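Local coordinates for protein GH5 (Bacteroidetes bacterium AC2a, PDB 4YHE) that acts as a family 5 glycoside hydrolase, an endoglucanase built on a beta/alpha barrel that probably cleaves the beta-glucosidic bonds of cellulose, at residues A[40-44]-A[45-49]; A[140-143]-A[144-148]; A[266-269]-A[270-274]; A[359-362]-A[363-367]. One frame throughout, in Å; residues are numbered along the deposited sequence.

Interaction 1: residues A[40-44]-A[45-49]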
# COMPACT_ATOMS: atom_id res chain seq x y z
N LYS A 40 2.38 19.59 -4.57
CA LYS A 40 1.21 20.43 -4.69
C LYS A 40 -0.07 19.61 -4.55
O LYS A 40 -0.08 18.38 -4.73
CB LYS A 40 1.26 21.25 -5.98
CG LYS A 40 2.45 22.19 -5.98
CD LYS A 40 2.48 23.12 -7.19
CE LYS A 40 3.69 24.08 -7.11
NZ LYS A 40 5.02 23.48 -6.80
N ALA A 41 -1.16 20.30 -4.24
CA ALA A 41 -2.41 19.61 -3.93
C ALA A 41 -2.97 18.92 -5.18
O ALA A 41 -2.79 19.43 -6.28
CB ALA A 41 -3.43 20.59 -3.37
N ALA A 42 -3.66 17.79 -4.98
CA ALA A 42 -4.17 17.04 -6.12
C ALA A 42 -5.39 17.75 -6.70
O ALA A 42 -6.10 18.47 -6.01
CB ALA A 42 -4.49 15.62 -5.72
N THR A 43 -5.61 17.54 -8.00
CA THR A 43 -6.75 18.12 -8.67
C THR A 43 -7.46 17.04 -9.45
O THR A 43 -7.01 15.91 -9.50
CB THR A 43 -6.30 19.22 -9.69
OG1 THR A 43 -5.54 18.67 -10.79
CG2 THR A 43 -5.50 20.28 -8.99
N GLN A 44 -8.60 17.36 -10.04
CA GLN A 44 -9.24 16.37 -10.93
C GLN A 44 -8.32 15.87 -12.02
O GLN A 44 -8.40 14.71 -12.41
CB GLN A 44 -10.48 16.97 -11.62
CG GLN A 44 -11.36 15.94 -12.32
CD GLN A 44 -11.88 14.85 -11.39
OE1 GLN A 44 -12.55 15.12 -10.39
NE2 GLN A 44 -11.57 13.59 -11.72
N GLN A 45 -7.49 16.76 -12.55
CA GLN A 45 -6.56 16.43 -13.62
C GLN A 45 -5.57 15.34 -13.16
O GLN A 45 -5.14 14.50 -13.96
CB GLN A 45 -5.83 17.69 -14.11
CG GLN A 45 -6.71 18.70 -14.90
CD GLN A 45 -7.88 19.28 -14.10
OE1 GLN A 45 -7.72 19.94 -13.03
NE2 GLN A 45 -9.10 19.04 -14.61
N THR A 46 -5.19 15.36 -11.88
CA THR A 46 -4.36 14.29 -11.34
C THR A 46 -4.98 12.93 -11.61
O THR A 46 -4.34 12.06 -12.22
CB THR A 46 -4.16 14.42 -9.82
OG1 THR A 46 -3.71 15.74 -9.50
CG2 THR A 46 -3.15 13.40 -9.33
N PHE A 47 -6.23 12.76 -11.20
CA PHE A 47 -6.90 11.48 -11.29
C PHE A 47 -7.25 11.12 -12.73
O PHE A 47 -7.19 9.95 -13.11
CB PHE A 47 -8.12 11.47 -10.39
CG PHE A 47 -7.77 11.67 -8.94
CD1 PHE A 47 -7.31 10.60 -8.19
CD2 PHE A 47 -7.85 12.91 -8.37
CE1 PHE A 47 -6.94 10.78 -6.87
CE2 PHE A 47 -7.48 13.10 -7.05
CZ PHE A 47 -7.03 12.04 -6.30
N ASN A 48 -7.56 12.13 -13.54
CA ASN A 48 -7.75 11.90 -14.98
C ASN A 48 -6.48 11.32 -15.63
O ASN A 48 -6.53 10.40 -16.47
CB ASN A 48 -8.15 13.23 -15.67
CG ASN A 48 -9.54 13.72 -15.27
OD1 ASN A 48 -10.32 13.04 -14.61
ND2 ASN A 48 -9.88 14.92 -15.73
N GLY A 49 -5.34 11.87 -15.24
CA GLY A 49 -4.04 11.41 -15.71
C GLY A 49 -3.82 9.95 -15.39
O GLY A 49 -3.36 9.20 -16.24

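Interaction 2: residues A[140-143]-A[144-148]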
# COMPACT_ATOMS: atom_id res chain seq x y z
N THR A 140 -11.70 2.91 16.92
CA THR A 140 -13.12 2.76 16.75
C THR A 140 -13.80 4.11 16.40
O THR A 140 -14.57 4.19 15.43
CB THR A 140 -13.78 2.12 18.00
OG1 THR A 140 -13.18 0.83 18.25
CG2 THR A 140 -15.25 1.97 17.81
N MET A 141 -13.52 5.15 17.17
CA MET A 141 -14.14 6.46 16.89
C MET A 141 -13.76 7.02 15.51
O MET A 141 -14.59 7.62 14.80
CB MET A 141 -13.75 7.45 17.99
CG MET A 141 -14.33 7.10 19.36
SD MET A 141 -16.15 7.01 19.37
CE MET A 141 -16.58 5.33 18.98
N ILE A 142 -12.50 6.80 15.12
CA ILE A 142 -12.04 7.29 13.85
C ILE A 142 -12.70 6.55 12.70
O ILE A 142 -13.29 7.18 11.80
CB ILE A 142 -10.50 7.25 13.73
CG1 ILE A 142 -9.90 8.29 14.67
CG2 ILE A 142 -10.07 7.51 12.29
CD1 ILE A 142 -8.39 8.28 14.69
N TRP A 143 -12.65 5.22 12.72
CA TRP A 143 -13.26 4.46 11.65
C TRP A 143 -14.79 4.61 11.59
O TRP A 143 -15.39 4.57 10.52
CB TRP A 143 -12.81 2.98 11.70
CG TRP A 143 -11.52 2.78 10.95
CD1 TRP A 143 -10.32 2.35 11.45
CD2 TRP A 143 -11.31 3.02 9.56
NE1 TRP A 143 -9.40 2.27 10.47
CE2 TRP A 143 -9.95 2.71 9.29
CE3 TRP A 143 -12.11 3.49 8.51
CZ2 TRP A 143 -9.37 2.87 8.04
CZ3 TRP A 143 -11.55 3.61 7.24
CH2 TRP A 143 -10.18 3.30 7.01
N LEU A 144 -15.43 4.80 12.74
CA LEU A 144 -16.86 5.08 12.74
C LEU A 144 -17.17 6.36 11.96
O LEU A 144 -18.08 6.38 11.15
CB LEU A 144 -17.36 5.23 14.17
CG LEU A 144 -17.79 3.97 14.91
CD1 LEU A 144 -18.15 4.33 16.35
CD2 LEU A 144 -18.98 3.30 14.21
N GLN A 145 -16.38 7.42 12.20
CA GLN A 145 -16.60 8.71 11.52
C GLN A 145 -16.34 8.61 10.04
O GLN A 145 -17.13 9.12 9.23
CB GLN A 145 -15.70 9.78 12.14
CG GLN A 145 -16.14 10.20 13.52
CD GLN A 145 -15.15 11.11 14.20
OE1 GLN A 145 -15.11 12.32 13.92
NE2 GLN A 145 -14.35 10.56 15.10
N ILE A 146 -15.24 7.94 9.68
CA ILE A 146 -14.90 7.76 8.31
C ILE A 146 -15.99 7.00 7.60
O ILE A 146 -16.42 7.39 6.53
CB ILE A 146 -13.54 7.04 8.12
CG1 ILE A 146 -12.40 7.92 8.61
CG2 ILE A 146 -13.34 6.68 6.66
CD1 ILE A 146 -11.06 7.23 8.75
N GLY A 147 -16.42 5.88 8.18
CA GLY A 147 -17.50 5.11 7.58
C GLY A 147 -18.80 5.91 7.46
O GLY A 147 -19.50 5.82 6.45
N LYS A 148 -19.14 6.68 8.47
CA LYS A 148 -20.38 7.47 8.40
C LYS A 148 -20.35 8.51 7.29
O LYS A 148 -21.35 8.70 6.62
CB LYS A 148 -20.69 8.12 9.73
CG LYS A 148 -21.33 7.13 10.68
CD LYS A 148 -21.48 7.70 12.08
CE LYS A 148 -21.91 6.63 13.07
NZ LYS A 148 -21.58 7.09 14.44

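Interaction 3: residues A[266-269]-A[270-274]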
# COMPACT_ATOMS: atom_id res chain seq x y z
N PRO A 266 23.44 -9.74 -3.75
CA PRO A 266 23.90 -11.12 -3.96
C PRO A 266 22.87 -12.19 -3.66
O PRO A 266 22.29 -12.24 -2.59
CB PRO A 266 25.10 -11.24 -3.00
CG PRO A 266 25.66 -9.87 -2.98
CD PRO A 266 24.41 -8.99 -2.93
N GLY A 267 22.62 -13.01 -4.67
CA GLY A 267 21.71 -14.12 -4.56
C GLY A 267 20.24 -13.80 -4.41
O GLY A 267 19.47 -14.69 -4.06
N VAL A 268 19.83 -12.56 -4.67
CA VAL A 268 18.43 -12.20 -4.53
C VAL A 268 17.90 -11.59 -5.83
O VAL A 268 18.16 -10.43 -6.14
CB VAL A 268 18.19 -11.20 -3.38
CG1 VAL A 268 16.69 -11.02 -3.20
CG2 VAL A 268 18.83 -11.70 -2.08
N GLY A 269 17.14 -12.39 -6.56
CA GLY A 269 16.61 -11.97 -7.83
C GLY A 269 15.23 -12.50 -8.11
O GLY A 269 14.39 -12.49 -7.25
N GLU A 270 15.00 -12.98 -9.33
CA GLU A 270 13.69 -13.41 -9.75
C GLU A 270 13.06 -14.50 -8.90
O GLU A 270 11.88 -14.40 -8.54
CB GLU A 270 13.72 -13.89 -11.21
CG GLU A 270 14.08 -12.82 -12.21
CD GLU A 270 15.57 -12.78 -12.57
OE1 GLU A 270 16.41 -13.25 -11.77
OE2 GLU A 270 15.89 -12.28 -13.67
N GLU A 271 13.82 -15.56 -8.63
CA GLU A 271 13.31 -16.69 -7.86
C GLU A 271 12.84 -16.27 -6.47
O GLU A 271 11.79 -16.69 -5.98
CB GLU A 271 14.39 -17.78 -7.70
CG GLU A 271 14.69 -18.55 -8.97
CD GLU A 271 15.67 -19.71 -8.74
OE1 GLU A 271 16.49 -19.64 -7.78
OE2 GLU A 271 15.61 -20.69 -9.53
N ALA A 272 13.63 -15.44 -5.82
CA ALA A 272 13.24 -14.94 -4.50
C ALA A 272 11.90 -14.20 -4.54
O ALA A 272 11.03 -14.43 -3.72
CB ALA A 272 14.32 -14.05 -3.96
N TYR A 273 11.74 -13.31 -5.51
CA TYR A 273 10.54 -12.48 -5.56
C TYR A 273 9.33 -13.34 -5.86
O TYR A 273 8.29 -13.24 -5.21
CB TYR A 273 10.71 -11.32 -6.56
CG TYR A 273 9.75 -10.16 -6.31
CD1 TYR A 273 8.41 -10.28 -6.58
CD2 TYR A 273 10.20 -8.95 -5.76
CE1 TYR A 273 7.52 -9.23 -6.34
CE2 TYR A 273 9.33 -7.91 -5.51
CZ TYR A 273 7.97 -8.05 -5.81
OH TYR A 273 7.08 -7.02 -5.55
N VAL A 274 9.46 -14.26 -6.81
CA VAL A 274 8.39 -15.20 -7.09
C VAL A 274 8.04 -16.09 -5.92
O VAL A 274 6.84 -16.36 -5.68
CB VAL A 274 8.71 -16.03 -8.38
CG1 VAL A 274 7.68 -17.11 -8.56
CG2 VAL A 274 8.75 -15.10 -9.59
O HOH W 1 16.52 -15.16 -6.37

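Interaction 4: residues A[359-362]-A[363-367]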
# COMPACT_ATOMS: atom_id res chain seq x y z
N GLN A 359 7.66 5.63 -19.21
CA GLN A 359 8.27 4.33 -19.55
C GLN A 359 8.12 3.35 -18.38
O GLN A 359 7.93 2.17 -18.59
CB GLN A 359 9.73 4.54 -19.97
CG GLN A 359 9.92 5.14 -21.38
CD GLN A 359 9.27 6.51 -21.66
OE1 GLN A 359 9.49 7.52 -20.94
NE2 GLN A 359 8.46 6.57 -22.74
N ALA A 360 8.24 3.85 -17.15
CA ALA A 360 8.05 3.05 -15.94
C ALA A 360 6.60 2.62 -15.77
O ALA A 360 6.33 1.47 -15.48
CB ALA A 360 8.51 3.86 -14.73
N VAL A 361 5.69 3.55 -16.02
CA VAL A 361 4.28 3.34 -15.82
C VAL A 361 3.79 2.31 -16.86
O VAL A 361 3.07 1.39 -16.53
CB VAL A 361 3.53 4.71 -15.91
CG1 VAL A 361 2.07 4.57 -16.18
CG2 VAL A 361 3.73 5.48 -14.62
N ARG A 362 4.26 2.46 -18.09
CA ARG A 362 3.94 1.51 -19.16
C ARG A 362 4.49 0.10 -18.86
O ARG A 362 3.76 -0.88 -19.06
CB ARG A 362 4.48 2.04 -20.49
CG ARG A 362 3.80 3.30 -21.01
CD ARG A 362 2.63 2.99 -21.98
NE ARG A 362 1.61 2.17 -21.37
CZ ARG A 362 0.67 2.59 -20.52
NH1 ARG A 362 0.56 3.86 -20.18
NH2 ARG A 362 -0.18 1.73 -20.00
N ALA A 363 5.73 -0.00 -18.37
CA ALA A 363 6.30 -1.29 -18.00
C ALA A 363 5.39 -2.05 -17.04
O ALA A 363 5.05 -3.23 -17.26
CB ALA A 363 7.69 -1.14 -17.46
N MET A 364 4.96 -1.38 -15.96
CA MET A 364 4.19 -2.04 -14.95
C MET A 364 2.76 -2.38 -15.41
O MET A 364 2.33 -3.54 -15.31
CB MET A 364 4.25 -1.22 -13.62
CG MET A 364 3.77 0.21 -13.69
SD MET A 364 4.01 1.06 -12.08
CE MET A 364 5.74 1.16 -11.94
N ILE A 365 2.06 -1.40 -15.98
CA ILE A 365 0.67 -1.60 -16.33
C ILE A 365 0.60 -2.60 -17.49
O ILE A 365 -0.14 -3.54 -17.42
CB ILE A 365 -0.00 -0.28 -16.72
CG1 ILE A 365 -0.10 0.63 -15.50
CG2 ILE A 365 -1.39 -0.49 -17.33
CD1 ILE A 365 -0.56 2.02 -15.84
N ASP A 366 1.40 -2.40 -18.51
CA ASP A 366 1.23 -3.22 -19.73
C ASP A 366 1.64 -4.69 -19.48
O ASP A 366 1.07 -5.60 -20.08
CB ASP A 366 2.01 -2.65 -20.88
CG ASP A 366 1.47 -1.32 -21.33
OD1 ASP A 366 0.34 -0.97 -20.99
OD2 ASP A 366 2.17 -0.62 -22.06
N SER A 367 2.57 -4.92 -18.56
CA SER A 367 2.95 -6.28 -18.23
C SER A 367 1.82 -7.00 -17.46
O SER A 367 1.47 -8.13 -17.81
CB SER A 367 4.27 -6.33 -17.48
OG SER A 367 4.75 -7.65 -17.37

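Interaction 1: residues A[40-44]-A[45-49]
The F47 ring has the carbonyl oxygen of Q44 at its edge, close to its plane, while A42 CB approaches obliquely, 4.1 Å from F47 CE2. Beyond these, M90 and A91 of helix 78-93 pack on the ring. Two further flat groups, the amides of Q44 and N48, meet with their planes 38° apart. Q44 NE2 donates to N48 OD1 over 3.2 Å; N48 OD1 lies in the plane of the Q44 amide, whereas NE2 stands above the carbonyl plane of N48. Q44 reaches this place because its CG is anti to the backbone N (chi1 -168°) and the chain then bends, and its NE2 also bonds to M90 O. A capping box opens helix 44-53, with T43 at the N-cap. T43 N gives T46 OG1 a nearly straight bond of 3.0 Å, and T43 OG1 takes a weak bond of 3.2 Å from Q45 N. Each threonine hydroxyl has a second partner in the loop that follows the last barrel strand: T46 OG1 bonds to H348 O and T43 OG1 to A349 O. The first full helical bond, N48 N to Q44 O, is 2.9 Å long.

Interaction 2: residues A[140-143]-A[144-148]
I146 packs against both I142 and W143, and these three form the apolar centre. Its CD1 sits over one face of the indole, 4.1 Å from the centroid of the W143 six-membered ring, a CH-pi contact offset toward the rim. The same methyl touches I142 CG2 at 3.7 Å, the two isoleucines running alongside each other in the same direction. The second branch, I146 CG2, meets W143 CZ3 at 3.6 Å. I146 holds CG2 anti to its own nitrogen and CG1 beside it (chi1 -67°), which sends one branch to the ring's rim and the other over its face. Farther round the helix, the methyl groups T140 CG2 and L144 CD1 are neighbours at 4.0 Å. At the polar edge Q145, its chain extended beyond CG, lays its amide along the preceding turn: Q145 NE2 donates to M141 O over 3.0 Å, from above the carbonyl plane, while Q145 N reaches that oxygen from the opposite face. Q145 OE1 meanwhile accepts from I76 N, and NE2 also bonds to Y74 O. W143 NE1 bonds to T161 O, and its indole meets the ring of F159 on strand 157-160, as expected of an outer helix packed on a TIM barrel.

Interaction 3: residues A[266-269]-A[270-274]
V268 and A272 meet methyl to methyl at the start of helix 270-285, where G269 holds the N-cap position. V268 CG1, set anti to the backbone N (chi1 -173°), comes within 3.9 Å of A272 CB, so the last residue before the cap rests against the first turn. A272 CB is directed back toward the loop and also lies 3.6 Å from G269 O. The larger side chains leave this contact in other directions. E270 points away from the loop, with its chain bent at chi2; its carboxylate atom OE2 is held by Y312 OH and H259 ND1, while Y316 of helix 304-323 and Y381 of helix 377-382 touch the side chain. Y273 likewise leads away, carrying its ring to I317 and M321 on helix 304-323. These two residues therefore tie the helix start to the rest of the outer layer, and the loop itself is joined to the helix chiefly through backbone atoms. Y273 N donates to G269 O over 3.3 Å at 159°, a long bond that begins the helical pattern. V274 N continues it, bonding to E270 O at 3.0 Å. On the cap side a water bridges loop and first turn: it accepts from G269 N at 2.8 Å and from A272 N at 3.0 Å.

Interaction 4: residues A[359-362]-A[363-367]
R362 leaves the helix with CG beside its backbone N (chi1 -67°), and bends at chi2 (-93°) and again at chi3 fold the chain so that its guanidinium comes alongside D366, one turn further on. D366 also has CG beside its own nitrogen, which turns the carboxylate back toward the arginine. The grip is side-on and bidentate: R362 NE bonds to D366 OD2 at 2.9 Å and R362 NH2 to D366 OD1 at 2.9 Å. Both oxygens lie essentially in the guanidinium plane, yet the carboxylate is twisted by 37° against it. OD2 is met on its syn side, though NE too stands well out of the carboxylate plane, and OD1 receives NH2 from above that plane. R362 NH2 also lies 3.7 Å from I365 CG2, and NH1 bonds to A53 O at the end of helix 44-53. In the backbone of the same turn, D366 N donates to R362 O over 2.9 Å, so the pair is linked through backbone and side chains alike. On the inner side of helix 357-369, V361 CG1 and I365 CD1 pack side by side at 3.7 Å, and both residues touch F55. M364 reaches I16 on the first barrel strand and F314 on helix 304-323. With two N-H groups paired to the carboxylate and NH1 bonded to A53 O, the guanidinium is probably restricted in rotation, and the carboxylate would be expected to stay ionised.

Overall arrangement
All four contacts lie on the outer helical layer of the TIM barrel, their centres 18 to 22 Å from the centre of the chain, and no two of them touch. Interactions 1 and 4 come nearest, about 7 Å between closest atoms; R362 links them indirectly by bonding to A53 O, at the end of the helix that interaction 1 begins. Interactions 3 and 4 have centres about 21 Å apart and share helix 304-323 as a neighbour. Interaction 2 lies across the chain's centre from interactions 3 and 4, with centres about 41 and 36 Å away. All four are structural packing of outer helices, distinct from the C-terminal strand ends where GH5 enzymes carry their catalytic residues.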